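Local coordinates for protein leucine--tRNA ligase (Agrobacterium radiobacter, PDB 5AH5) that probably catalyses the ATP-dependent attachment of L-leucine to tRNA(Leu), with release of AMP and diphosphate, as an aminoacyl-tRNA synthetase of the first class, at residues E167-G172 with A179-R184; R596-F601 with A607-E612; M768-N773 with E777-T782. All coordinates share one frame; numbering follows the deposited sequence.

Interaction 1. Residues E167-G172 with A179-R184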
loop_
_atom_site.group_PDB
_atom_site.type_symbol
_atom_site.label_atom_id
_atom_site.label_comp_id
_atom_site.label_asym_id
_atom_site.label_seq_id
_atom_site.Cartn_x
_atom_site.Cartn_y
_atom_site.Cartn_z
ATOM N N GLU B 167 12.832 -8.666 -5.704
ATOM C CA GLU B 167 12.181 -7.751 -4.734
ATOM C C GLU B 167 12.195 -8.355 -3.380
ATOM O O GLU B 167 12.069 -7.603 -2.391
ATOM C CB GLU B 167 10.739 -7.437 -5.149
ATOM C CG GLU B 167 10.581 -6.642 -6.437
ATOM C CD GLU B 167 11.032 -7.288 -7.714
ATOM O OE1 GLU B 167 10.919 -8.563 -7.866
ATOM O OE2 GLU B 167 11.487 -6.496 -8.598
ATOM N N GLN B 168 12.407 -9.703 -3.294
ATOM C CA GLN B 168 12.454 -10.407 -2.023
ATOM C C GLN B 168 13.879 -10.598 -1.494
ATOM O O GLN B 168 14.118 -11.335 -0.543
ATOM C CB GLN B 168 11.735 -11.766 -2.137
ATOM C CG GLN B 168 10.232 -11.701 -2.388
ATOM C CD GLN B 168 9.700 -13.053 -2.917
ATOM O OE1 GLN B 168 10.172 -13.543 -3.935
ATOM N NE2 GLN B 168 8.719 -13.613 -2.252
ATOM N N VAL B 169 14.797 -9.882 -2.084
ATOM C CA VAL B 169 16.155 -9.802 -1.607
ATOM C C VAL B 169 16.314 -8.405 -1.008
ATOM O O VAL B 169 16.207 -7.409 -1.716
ATOM C CB VAL B 169 17.120 -9.953 -2.792
ATOM C CG1 VAL B 169 18.548 -9.649 -2.352
ATOM C CG2 VAL B 169 17.001 -11.364 -3.376
ATOM N N ILE B 170 16.532 -8.332 0.297
ATOM C CA ILE B 170 16.630 -7.029 0.971
ATOM C C ILE B 170 17.960 -6.994 1.750
ATOM O O ILE B 170 18.169 -7.828 2.650
ATOM C CB ILE B 170 15.396 -6.789 1.894
ATOM C CG1 ILE B 170 14.126 -6.647 1.055
ATOM C CG2 ILE B 170 15.572 -5.534 2.737
ATOM C CD1 ILE B 170 12.864 -6.967 1.838
ATOM N N ASP B 171 18.842 -6.056 1.383
ATOM C CA ASP B 171 20.182 -5.886 2.016
ATOM C C ASP B 171 21.010 -7.189 1.816
ATOM O O ASP B 171 21.624 -7.721 2.755
ATOM C CB ASP B 171 20.031 -5.478 3.516
ATOM C CG ASP B 171 21.367 -5.014 4.164
ATOM O OD1 ASP B 171 22.246 -4.475 3.438
ATOM O OD2 ASP B 171 21.533 -5.197 5.403
ATOM N N GLY B 172 20.917 -7.731 0.594
ATOM C CA GLY B 172 21.479 -9.022 0.224
ATOM C C GLY B 172 20.887 -10.258 0.878
ATOM O O GLY B 172 21.379 -11.365 0.634
ATOM N N ALA B 179 18.805 -14.608 5.651
ATOM C CA ALA B 179 20.017 -15.324 5.250
ATOM C C ALA B 179 20.549 -14.749 4.014
ATOM O O ALA B 179 19.783 -14.271 3.170
ATOM C CB ALA B 179 19.712 -16.795 4.978
ATOM N N ALA B 180 21.876 -14.824 3.877
ATOM C CA ALA B 180 22.569 -14.366 2.684
ATOM C C ALA B 180 22.091 -15.165 1.502
ATOM O O ALA B 180 21.986 -16.387 1.580
ATOM C CB ALA B 180 24.102 -14.500 2.833
ATOM N N VAL B 181 21.856 -14.477 0.413
ATOM C CA VAL B 181 21.290 -15.035 -0.794
ATOM C C VAL B 181 22.424 -15.257 -1.784
ATOM O O VAL B 181 23.394 -14.487 -1.792
ATOM C CB VAL B 181 20.191 -14.080 -1.310
ATOM C CG1 VAL B 181 19.848 -14.344 -2.737
ATOM C CG2 VAL B 181 18.918 -14.279 -0.474
ATOM N N TYR B 182 22.310 -16.325 -2.577
ATOM C CA TYR B 182 23.270 -16.653 -3.625
ATOM C C TYR B 182 22.554 -16.611 -4.933
ATOM O O TYR B 182 21.332 -16.460 -4.934
ATOM C CB TYR B 182 23.864 -18.050 -3.364
ATOM C CG TYR B 182 24.740 -18.060 -2.142
ATOM C CD1 TYR B 182 24.164 -18.075 -0.891
ATOM C CD2 TYR B 182 26.153 -18.010 -2.237
ATOM C CE1 TYR B 182 24.927 -18.074 0.251
ATOM C CE2 TYR B 182 26.941 -18.001 -1.088
ATOM C CZ TYR B 182 26.312 -18.036 0.163
ATOM O OH TYR B 182 26.974 -17.998 1.374
ATOM N N LYS B 183 23.305 -16.688 -6.035
ATOM C CA LYS B 183 22.759 -16.738 -7.388
ATOM C C LYS B 183 23.068 -18.093 -8.057
ATOM O O LYS B 183 24.196 -18.515 -8.073
ATOM C CB LYS B 183 23.343 -15.626 -8.257
ATOM C CG LYS B 183 22.817 -14.215 -7.971
ATOM C CD LYS B 183 21.583 -13.821 -8.800
ATOM C CE LYS B 183 21.679 -12.381 -9.325
ATOM N NZ LYS B 183 20.571 -11.983 -10.252
ATOM N N ARG B 184 22.060 -18.749 -8.625
ATOM C CA ARG B 184 22.220 -19.969 -9.430
ATOM C C ARG B 184 21.572 -19.742 -10.760
ATOM O O ARG B 184 20.601 -18.981 -10.843
ATOM C CB ARG B 184 21.430 -21.128 -8.874
ATOM C CG ARG B 184 21.720 -21.580 -7.477
ATOM C CD ARG B 184 20.621 -22.580 -7.116
ATOM N NE ARG B 184 21.050 -23.527 -6.086
ATOM C CZ ARG B 184 20.435 -24.668 -5.800
ATOM N NH1 ARG B 184 19.329 -25.048 -6.458
ATOM N NH2 ARG B 184 20.952 -25.451 -4.850
HETATM O O HOH W 1 24.056 -12.244 0.097
#

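Interaction 2. Residues R596-F601 with A607-E612. With nucleotides of chain D.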
loop_
_atom_site.group_PDB
_atom_site.type_symbol
_atom_site.label_atom_id
_atom_site.label_comp_id
_atom_site.label_asym_id
_atom_site.label_seq_id
_atom_site.Cartn_x
_atom_site.Cartn_y
_atom_site.Cartn_z
ATOM N N ARG B 596 -10.176 1.013 19.360
ATOM C CA ARG B 596 -10.097 1.582 18.033
ATOM C C ARG B 596 -9.883 3.124 18.084
ATOM O O ARG B 596 -9.074 3.670 17.303
ATOM C CB ARG B 596 -11.372 1.288 17.292
ATOM C CG ARG B 596 -11.584 -0.203 16.982
ATOM C CD ARG B 596 -12.994 -0.466 16.499
ATOM N NE ARG B 596 -13.325 0.393 15.370
ATOM C CZ ARG B 596 -14.295 0.164 14.481
ATOM N NH1 ARG B 596 -15.010 -0.963 14.485
ATOM N NH2 ARG B 596 -14.512 1.057 13.533
ATOM N N CYS B 597 -10.605 3.780 18.979
ATOM C CA CYS B 597 -10.473 5.290 19.134
ATOM C C CYS B 597 -9.111 5.724 19.670
ATOM O O CYS B 597 -8.581 6.728 19.204
ATOM C CB CYS B 597 -11.572 5.826 20.036
ATOM S SG CYS B 597 -13.179 5.867 19.189
ATOM N N TYR B 598 -8.502 4.949 20.580
ATOM C CA TYR B 598 -7.097 5.215 20.983
ATOM C C TYR B 598 -6.175 5.149 19.820
ATOM O O TYR B 598 -5.372 6.052 19.638
ATOM C CB TYR B 598 -6.639 4.294 22.116
ATOM C CG TYR B 598 -5.143 4.248 22.462
ATOM C CD1 TYR B 598 -4.463 5.361 23.021
ATOM C CD2 TYR B 598 -4.392 3.097 22.228
ATOM C CE1 TYR B 598 -3.095 5.290 23.352
ATOM C CE2 TYR B 598 -3.034 3.038 22.562
ATOM C CZ TYR B 598 -2.393 4.148 23.117
ATOM O OH TYR B 598 -1.053 4.053 23.454
ATOM N N LEU B 599 -6.248 4.102 18.995
ATOM C CA LEU B 599 -5.358 4.043 17.821
ATOM C C LEU B 599 -5.579 5.157 16.842
ATOM O O LEU B 599 -4.655 5.541 16.101
ATOM C CB LEU B 599 -5.483 2.708 17.059
ATOM C CG LEU B 599 -4.937 1.509 17.884
ATOM C CD1 LEU B 599 -5.522 0.196 17.340
ATOM C CD2 LEU B 599 -3.419 1.493 17.858
ATOM N N LEU B 600 -6.820 5.579 16.697
ATOM C CA LEU B 600 -7.111 6.590 15.699
ATOM C C LEU B 600 -6.770 8.023 16.249
ATOM O O LEU B 600 -6.374 8.876 15.500
ATOM C CB LEU B 600 -8.578 6.509 15.243
ATOM C CG LEU B 600 -8.983 5.286 14.358
ATOM C CD1 LEU B 600 -10.367 5.526 13.799
ATOM C CD2 LEU B 600 -8.029 5.104 13.222
ATOM N N PHE B 601 -6.966 8.243 17.525
ATOM C CA PHE B 601 -6.728 9.563 18.147
ATOM C C PHE B 601 -5.259 9.784 18.587
ATOM O O PHE B 601 -4.851 10.894 18.792
ATOM C CB PHE B 601 -7.703 9.742 19.316
ATOM C CG PHE B 601 -7.542 11.036 20.079
ATOM C CD1 PHE B 601 -7.870 12.245 19.496
ATOM C CD2 PHE B 601 -7.139 11.021 21.434
ATOM C CE1 PHE B 601 -7.729 13.450 20.210
ATOM C CE2 PHE B 601 -7.043 12.201 22.175
ATOM C CZ PHE B 601 -7.330 13.430 21.560
ATOM N N ALA B 607 1.937 8.156 11.309
ATOM C CA ALA B 607 3.037 8.168 12.249
ATOM C C ALA B 607 2.991 6.991 13.212
ATOM O O ALA B 607 1.899 6.486 13.520
ATOM C CB ALA B 607 3.035 9.466 13.059
ATOM N N PRO B 608 4.156 6.642 13.800
ATOM C CA PRO B 608 4.264 5.473 14.743
ATOM C C PRO B 608 3.544 5.664 16.027
ATOM O O PRO B 608 3.430 6.783 16.473
ATOM C CB PRO B 608 5.784 5.338 15.025
ATOM C CG PRO B 608 6.475 6.244 14.019
ATOM C CD PRO B 608 5.479 7.179 13.379
ATOM N N ILE B 609 2.981 4.586 16.571
ATOM C CA ILE B 609 2.430 4.539 17.899
ATOM C C ILE B 609 3.275 3.595 18.730
ATOM O O ILE B 609 3.544 2.431 18.285
ATOM C CB ILE B 609 0.979 4.052 17.915
ATOM C CG1 ILE B 609 0.051 5.098 17.320
ATOM C CG2 ILE B 609 0.502 3.732 19.317
ATOM C CD1 ILE B 609 -1.400 4.716 17.165
ATOM N N ASN B 610 3.647 4.038 19.937
ATOM C CA ASN B 610 4.213 3.161 20.953
ATOM C C ASN B 610 3.125 2.635 21.814
ATOM O O ASN B 610 2.614 3.348 22.648
ATOM C CB ASN B 610 5.341 3.856 21.735
ATOM C CG ASN B 610 6.531 4.194 20.823
ATOM O OD1 ASN B 610 6.672 3.660 19.732
ATOM N ND2 ASN B 610 7.295 5.156 21.211
ATOM N N TRP B 611 2.758 1.347 21.624
ATOM C CA TRP B 611 1.541 0.845 22.208
ATOM C C TRP B 611 1.731 0.585 23.694
ATOM O O TRP B 611 2.708 -0.046 24.066
ATOM C CB TRP B 611 1.065 -0.463 21.520
ATOM C CG TRP B 611 -0.013 -1.111 22.274
ATOM C CD1 TRP B 611 0.135 -1.976 23.286
ATOM C CD2 TRP B 611 -1.424 -0.907 22.118
ATOM N NE1 TRP B 611 -1.106 -2.323 23.796
ATOM C CE2 TRP B 611 -2.067 -1.683 23.068
ATOM C CE3 TRP B 611 -2.194 -0.167 21.243
ATOM C CZ2 TRP B 611 -3.418 -1.694 23.200
ATOM C CZ3 TRP B 611 -3.548 -0.202 21.365
ATOM C CH2 TRP B 611 -4.147 -0.930 22.327
ATOM N N GLU B 612 0.777 1.043 24.512
ATOM C CA GLU B 612 0.655 0.694 25.947
ATOM C C GLU B 612 -0.673 -0.065 26.148
ATOM O O GLU B 612 -1.694 0.457 25.720
ATOM C CB GLU B 612 0.602 1.988 26.792
ATOM C CG GLU B 612 1.746 2.969 26.535
ATOM C CD GLU B 612 1.411 4.437 26.774
ATOM O OE1 GLU B 612 0.590 5.040 26.014
ATOM O OE2 GLU B 612 2.025 4.997 27.711
ATOM P P A D 25 -10.151 17.781 25.243
ATOM O OP1 A D 25 -11.436 17.461 25.827
ATOM O OP2 A D 25 -9.203 18.724 25.823
ATOM O "O5'" A D 25 -9.339 16.417 25.020
ATOM C "C5'" A D 25 -8.561 15.868 26.039
ATOM C "C4'" A D 25 -7.628 14.835 25.476
ATOM O "O4'" A D 25 -6.818 15.448 24.449
ATOM C "C3'" A D 25 -6.644 14.342 26.526
ATOM O "O3'" A D 25 -7.182 13.264 27.248
ATOM C "C2'" A D 25 -5.414 14.008 25.718
ATOM O "O2'" A D 25 -5.385 12.726 25.190
ATOM C "C1'" A D 25 -5.470 15.061 24.612
ATOM N N9 A D 25 -4.671 16.245 24.897
ATOM C C8 A D 25 -5.082 17.539 25.124
ATOM N N7 A D 25 -4.093 18.382 25.289
ATOM C C5 A D 25 -2.958 17.587 25.204
ATOM C C6 A D 25 -1.587 17.880 25.298
ATOM N N6 A D 25 -1.110 19.102 25.513
ATOM N N1 A D 25 -0.708 16.862 25.120
ATOM C C2 A D 25 -1.190 15.635 24.893
ATOM N N3 A D 25 -2.455 15.236 24.792
ATOM C C4 A D 25 -3.297 16.277 24.919
ATOM P P C D 24 -9.545 23.028 22.956
ATOM O OP1 C D 24 -10.945 23.262 23.252
ATOM O OP2 C D 24 -8.462 23.365 23.852
ATOM O "O5'" C D 24 -9.356 21.439 22.755
ATOM C "C5'" C D 24 -10.282 20.681 21.953
ATOM C "C4'" C D 24 -9.769 19.246 21.765
ATOM O "O4'" C D 24 -8.624 19.245 20.882
ATOM C "C3'" C D 24 -9.242 18.577 23.009
ATOM O "O3'" C D 24 -10.376 18.205 23.783
ATOM C "C2'" C D 24 -8.395 17.482 22.413
ATOM O "O2'" C D 24 -9.110 16.457 21.741
ATOM C "C1'" C D 24 -7.723 18.243 21.278
ATOM N N1 C D 24 -6.450 18.855 21.661
ATOM C C2 C D 24 -5.346 18.016 21.728
ATOM O O2 C D 24 -5.492 16.818 21.432
ATOM N N3 C D 24 -4.153 18.523 22.094
ATOM C C4 C D 24 -4.045 19.822 22.412
ATOM N N4 C D 24 -2.834 20.297 22.727
ATOM C C5 C D 24 -5.173 20.692 22.403
ATOM C C6 C D 24 -6.345 20.172 22.023
#

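Interaction 3. Residues M768-N773 with E777-T782. With SO4 (sulfate ion), chain K.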
loop_
_atom_site.group_PDB
_atom_site.type_symbol
_atom_site.label_atom_id
_atom_site.label_comp_id
_atom_site.label_asym_id
_atom_site.label_seq_id
_atom_site.Cartn_x
_atom_site.Cartn_y
_atom_site.Cartn_z
ATOM N N MET B 768 -11.901 41.719 17.499
ATOM C CA MET B 768 -13.035 42.595 17.540
ATOM C C MET B 768 -14.237 41.657 17.251
ATOM O O MET B 768 -14.175 40.794 16.386
ATOM C CB MET B 768 -12.803 43.599 16.410
ATOM C CG MET B 768 -13.899 44.526 16.040
ATOM S SD MET B 768 -13.533 45.369 14.496
ATOM C CE MET B 768 -13.430 44.085 13.266
ATOM N N THR B 769 -15.293 41.795 18.016
ATOM C CA THR B 769 -16.546 41.074 17.778
ATOM C C THR B 769 -17.528 41.998 17.103
ATOM O O THR B 769 -17.790 43.095 17.616
ATOM C CB THR B 769 -17.107 40.599 19.108
ATOM O OG1 THR B 769 -16.104 39.794 19.712
ATOM C CG2 THR B 769 -18.365 39.753 18.933
ATOM N N ILE B 770 -18.050 41.587 15.953
ATOM C CA ILE B 770 -19.020 42.400 15.221
ATOM C C ILE B 770 -20.193 41.518 14.780
ATOM O O ILE B 770 -20.007 40.337 14.631
ATOM C CB ILE B 770 -18.404 42.990 13.927
ATOM C CG1 ILE B 770 -17.547 41.951 13.213
ATOM C CG2 ILE B 770 -17.565 44.217 14.279
ATOM C CD1 ILE B 770 -17.293 42.229 11.762
ATOM N N PRO B 771 -21.354 42.103 14.488
ATOM C CA PRO B 771 -22.437 41.411 13.792
ATOM C C PRO B 771 -22.000 40.874 12.476
ATOM O O PRO B 771 -21.170 41.496 11.810
ATOM C CB PRO B 771 -23.471 42.503 13.507
ATOM C CG PRO B 771 -23.110 43.673 14.377
ATOM C CD PRO B 771 -21.671 43.518 14.792
ATOM N N VAL B 772 -22.546 39.707 12.106
ATOM C CA VAL B 772 -22.386 39.139 10.769
ATOM C C VAL B 772 -23.070 40.082 9.753
ATOM O O VAL B 772 -24.051 40.773 10.101
ATOM C CB VAL B 772 -23.019 37.712 10.754
ATOM C CG1 VAL B 772 -23.088 37.137 9.350
ATOM C CG2 VAL B 772 -22.200 36.814 11.637
ATOM N N ASN B 773 -22.574 40.118 8.518
ATOM C CA ASN B 773 -23.139 41.018 7.450
ATOM C C ASN B 773 -23.025 42.495 7.712
ATOM O O ASN B 773 -23.809 43.288 7.153
ATOM C CB ASN B 773 -24.632 40.762 7.185
ATOM C CG ASN B 773 -24.926 39.318 6.919
ATOM O OD1 ASN B 773 -24.277 38.703 6.060
ATOM N ND2 ASN B 773 -25.897 38.749 7.663
ATOM N N GLU B 777 -17.836 49.087 4.860
ATOM C CA GLU B 777 -17.424 50.401 5.369
ATOM C C GLU B 777 -17.619 50.538 6.879
ATOM O O GLU B 777 -16.871 51.270 7.551
ATOM C CB GLU B 777 -18.067 51.601 4.590
ATOM C CG GLU B 777 -19.566 51.845 4.775
ATOM C CD GLU B 777 -20.454 51.223 3.679
ATOM O OE1 GLU B 777 -20.055 50.165 3.087
ATOM O OE2 GLU B 777 -21.571 51.785 3.439
ATOM N N ASP B 778 -18.654 49.884 7.390
ATOM C CA ASP B 778 -18.909 49.836 8.854
ATOM C C ASP B 778 -17.892 48.979 9.579
ATOM O O ASP B 778 -17.493 49.310 10.711
ATOM C CB ASP B 778 -20.336 49.367 9.150
ATOM C CG ASP B 778 -21.420 50.361 8.668
ATOM O OD1 ASP B 778 -21.097 51.530 8.336
ATOM O OD2 ASP B 778 -22.618 49.962 8.637
ATOM N N ILE B 779 -17.447 47.878 8.948
ATOM C CA ILE B 779 -16.372 47.088 9.521
ATOM C C ILE B 779 -15.125 47.958 9.678
ATOM O O ILE B 779 -14.595 48.093 10.766
ATOM C CB ILE B 779 -16.044 45.833 8.689
ATOM C CG1 ILE B 779 -17.213 44.878 8.720
ATOM C CG2 ILE B 779 -14.760 45.170 9.185
ATOM C CD1 ILE B 779 -17.043 43.652 7.831
ATOM N N LEU B 780 -14.701 48.593 8.605
ATOM C CA LEU B 780 -13.544 49.479 8.661
ATOM C C LEU B 780 -13.713 50.605 9.685
ATOM O O LEU B 780 -12.835 50.886 10.471
ATOM C CB LEU B 780 -13.287 50.126 7.294
ATOM C CG LEU B 780 -12.058 50.993 7.224
ATOM C CD1 LEU B 780 -10.801 50.175 7.403
ATOM C CD2 LEU B 780 -12.047 51.739 5.903
ATOM N N SER B 781 -14.848 51.245 9.656
ATOM C CA SER B 781 -15.116 52.320 10.612
ATOM C C SER B 781 -15.071 51.781 12.088
ATOM O O SER B 781 -14.465 52.396 12.966
ATOM C CB SER B 781 -16.463 52.976 10.247
ATOM O OG SER B 781 -17.027 53.494 11.385
ATOM N N THR B 782 -15.609 50.588 12.326
ATOM C CA THR B 782 -15.526 49.972 13.653
ATOM C C THR B 782 -14.081 49.635 14.071
ATOM O O THR B 782 -13.689 49.886 15.232
ATOM C CB THR B 782 -16.420 48.718 13.738
ATOM O OG1 THR B 782 -17.742 49.120 13.387
ATOM C CG2 THR B 782 -16.432 48.094 15.180
HETATM S S SO4 K . -14.608 42.949 21.537
HETATM O O1 SO4 K . -13.172 42.556 21.567
HETATM O O2 SO4 K . -14.998 43.842 20.403
HETATM O O3 SO4 K . -14.979 43.537 22.850
HETATM O O4 SO4 K . -15.358 41.677 21.394
#

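Interaction 1. Residues E167-G172 with A179-R184
Gly172 and Val181 are joined by one backbone hydrogen bond, in which Val181 N reaches Gly172 O over 3.2 Å, and the CA atoms of Gly172 and Ala180 come within 6.0 Å. The bond is bent at its hydrogen (148°), yet the donor lies nearly in line with the carbonyl, the C=O...N angle being 163°. Gly172 O also accepts a hydrogen bond from a water at 2.9 Å, and that water gives a second one to Val181 O at 3.0 Å, so one carbonyl is gripped both directly and through solvent.

Asp171 and Gly172 both have positive phi and form a type I' turn between strands 169-170 and 173-174, a small two-stranded hairpin. Its turn is thereby tied to the chain just ahead of strand 182-191, part of a large antiparallel sheet.

Beside this bond the only side-chain meeting is that of two valines. Val169 CG2 approaches Val181 CG1 at 4.2 Å, a loose touch between branched chains set at a slant. The Val181 branch that meets Val169 is the one anti to the backbone N (chi1 162°). Val181 CB rests 3.5 Å from Gly172 O. Both valines also pack on Tyr155 of strand 153-157, and Val181 has a further backbone partner in Ser291.

Interaction 2. Residues R596-F601 with A607-E612
The ring of Tyr598 turns an edge toward a face of the Trp611 indole, an offset edge-to-face pair with the tyrosine ring and the six-membered indole ring centred 5.2 Å apart and their planes at 72°. The CD2-CE2 side of the tyrosine does the touching, with Tyr598 CE2 3.5 Å from Trp611 CZ3. At the edge of the indole, near its plane, sits a methyl of the next helical residue: Leu599 CD2 is 3.9 Å from Trp611 CZ3. A second ring on the same helix, Phe601, meets the bound tRNA instead. Its edge touches the ribose of A25 of chain D, Phe601 CE2 lying 3.5 Å from O2', whereas O2' of C24 of chain D comes in obliquely, 3.5 Å from Phe601 CZ.

Tyr598 reaches across because its CG stands opposite the backbone N (chi1 168°), which carries the hydroxyl past the indole to the poorly ordered Glu612. Leu599 completes the apolar patch: its CD2 also meets Ile609 CD1 at 3.9 Å, the two chains crossing nearly at right angles. The same Ile609 methyl lies 3.5 Å from the backbone oxygen Leu599 O.

Ile609 and Trp611 are hydrogen-bonded through their backbones to the stretch around strand 565-566, which runs parallel to 609-610; the Ile609 side chain is about 8 Å from the bound leucyl-adenylate analogue. Helix 592-601 is thus wedged between this short strand pair and two other helices. Leu600 packs on both helix 48-66 and helix 678-695, while Arg596 forms a salt bridge with Asp58 of the former.

Interaction 3. Residues M768-N773 with E777-T782
Met768 and Ile770 of strand 763-771 pack against Ile779 and Thr782 of helix 776-785 in a beta-alpha unit of the small C-terminal domain of mixed sheet and helices. The helix follows the strand after a short turn and runs back nearly antiparallel to it, at 151°, with the two axes 10.3 Å apart at their closest. The strand is an outermost member of a four-stranded mixed sheet. Ile779 and Leu780 also touch Tyr803 and Tyr801 on strand 798-804, the other outermost strand, so the helix lies across one side of the sheet. In bacterial leucyl-tRNA synthetases a C-terminal domain of this kind contacts the tRNA; here the contact comes within about 7 Å of the bound RNA.

The interface is apolar and made of aliphatic carbons and one sulfur. Ile770 meets the helix with two branches: CD1 is 4.0 Å from Ile779 CG1, the side chains crossing at about a right angle, and CG2 is 4.1 Å from Thr782 CG2. Its CG1 stands between the backbone N and the carbonyl carbon (chi1 42°), and the extended second torsion then carries CD1 to Ile779. Met768 bends at its sulfur, with SD 4.0 Å from Thr782 CG2 while CE turns toward Ile779 CG2.

At the outer edge of the strand, Thr769 holds a sulfate, probably from the crystallisation liquor, by an almost straight bond (176°) from Thr769 N to O2 at 3.2 Å and another from OG1 to O4 at 2.6 Å.

With its hydroxyl bound within the helix, Thr782 has its methyl toward the strand: OG1 donates to Asp778 O over 2.7 Å, while Thr782 N reaches that oxygen from the opposite face of the carbonyl plane.

The three contacts follow one another along the chain without overlap and share no sheet. Interactions 1 and 2 have centres about 34 Å apart and fall in two separate sequence ranges of the same synthetase family, the first at the start of a strand of the large antiparallel sheet, the second at the strand pair near the bound leucyl-adenylate analogue. Interaction 3 belongs to the C-terminal domain, with its centre about 44 Å from that of interaction 2 and about 70 Å from that of interaction 1; interactions 1 and 3 lie on opposite sides of the chain's centre. Their nearest atoms stay about 6 and 7 Å from the bound RNA, whereas interaction 2 touches it through Phe601.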